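Local structure of phosphoacetylglucosamine mutase (Aspergillus lentulus, 5O9X) at residues N101-L104 / E105-G108. The protein probably interconverts the 6-phosphate and 1-phosphate of N-acetylglucosamine, as a phosphoacetylglucosamine mutase of the phosphohexomutase family. The protein carries 1 engineered substitution. Numbering follows the deposited sequence.
Sequences NAPL and ENIG
The carboxylate of Glu105 turns one face to the backbone of Leu104, its CD 4.0 Å from Leu104 C, while at its edge OE1 reaches Pro103 CB at 3.5 Å. In the second flat group, Pro103 CG lies over one face of the Asn106 amide at its nitrogen, 3.9 Å from ND2. These side chains decorate a type III turn (103-106) overlapping a type I turn (104-107), which together lead from helix 91-101 into helix 107-118 of domain I of the phosphohexomutase fold. In the first turn Asn106 N donates to Pro103 O (N-H...O angle 145°); in the second Ile107 N donates, straighter at 164°, to Leu104 O. Ala102 CB packs loosely against Ile107 CG1, and Ile107 continues onto Leu48 of helix 40-56 and Ile10 of helix 4-14. The Leu104 side chain touches the same two helices, at Thr41 and Ala14. A bend at chi2 (64°) folds Glu105 back over the turn, where a water accepts from Leu104 N and donates to Glu105 OE1, 3.1 Å from each.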
loop_
_atom_site.group_PDB
_atom_site.type_symbol
_atom_site.label_atom_id
_atom_site.label_comp_id
_atom_site.label_asym_id
_atom_site.label_seq_id
_atom_site.Cartn_x
_atom_site.Cartn_y
_atom_site.Cartn_z
ATOM N N ASN A 101 -14.389 13.138 -15.642
ATOM C CA ASN A 101 -15.431 12.809 -16.622
ATOM C C ASN A 101 -16.064 14.035 -17.343
ATOM O O ASN A 101 -16.859 13.863 -18.273
ATOM C CB ASN A 101 -16.480 11.868 -16.020
ATOM C CG ASN A 101 -15.889 10.492 -15.717
ATOM O OD1 ASN A 101 -15.800 10.085 -14.559
ATOM N ND2 ASN A 101 -15.432 9.800 -16.746
ATOM N N ALA A 102 -15.690 15.243 -16.926
ATOM C CA ALA A 102 -16.160 16.474 -17.585
ATOM C C ALA A 102 -15.677 16.529 -19.030
ATOM O O ALA A 102 -14.462 16.279 -19.284
ATOM C CB ALA A 102 -15.628 17.684 -16.861
ATOM N N PRO A 103 -16.597 16.892 -19.982
ATOM C CA PRO A 103 -16.095 17.272 -21.298
ATOM C C PRO A 103 -15.046 18.345 -21.102
ATOM O O PRO A 103 -15.153 19.183 -20.195
ATOM C CB PRO A 103 -17.325 17.819 -22.028
ATOM C CG PRO A 103 -18.501 17.308 -21.267
ATOM C CD PRO A 103 -18.045 17.157 -19.839
ATOM N N LEU A 104 -14.000 18.274 -21.916
ATOM C CA LEU A 104 -12.875 19.172 -21.800
ATOM C C LEU A 104 -13.277 20.629 -21.954
ATOM O O LEU A 104 -12.769 21.518 -21.245
ATOM C CB LEU A 104 -11.834 18.746 -22.875
ATOM C CG LEU A 104 -10.374 18.588 -22.545
ATOM C CD1 LEU A 104 -10.225 17.964 -21.172
ATOM C CD2 LEU A 104 -9.700 17.741 -23.607
ATOM N N GLU A 105 -14.192 20.866 -22.896
ATOM C CA GLU A 105 -14.778 22.187 -23.180
ATOM C C GLU A 105 -15.339 22.820 -21.895
ATOM O O GLU A 105 -15.302 24.041 -21.749
ATOM C CB GLU A 105 -15.933 22.052 -24.199
ATOM C CG GLU A 105 -15.537 21.460 -25.546
ATOM C CD GLU A 105 -15.033 19.992 -25.487
ATOM O OE1 GLU A 105 -15.636 19.128 -24.780
ATOM O OE2 GLU A 105 -14.000 19.717 -26.161
ATOM N N ASN A 106 -15.831 21.966 -20.986
ATOM C CA ASN A 106 -16.597 22.358 -19.800
ATOM C C ASN A 106 -15.804 22.222 -18.512
ATOM O O ASN A 106 -16.323 22.534 -17.443
ATOM C CB ASN A 106 -17.848 21.497 -19.673
ATOM C CG ASN A 106 -18.847 21.735 -20.800
ATOM O OD1 ASN A 106 -18.657 22.612 -21.650
ATOM N ND2 ASN A 106 -19.919 20.961 -20.802
ATOM N N ILE A 107 -14.546 21.774 -18.608
ATOM C CA ILE A 107 -13.741 21.511 -17.392
ATOM C C ILE A 107 -13.602 22.770 -16.505
ATOM O O ILE A 107 -13.622 22.629 -15.284
ATOM C CB ILE A 107 -12.395 20.785 -17.680
ATOM C CG1 ILE A 107 -11.947 20.013 -16.424
ATOM C CG2 ILE A 107 -11.314 21.727 -18.231
ATOM C CD1 ILE A 107 -10.853 18.990 -16.653
ATOM N N GLY A 108 -13.469 23.958 -17.134
ATOM C CA GLY A 108 -13.526 25.299 -16.479
ATOM C C GLY A 108 -14.785 25.551 -15.609
ATOM O O GLY A 108 -14.712 26.084 -14.469
HETATM O O HOH W 1 -14.278 16.411 -24.396
#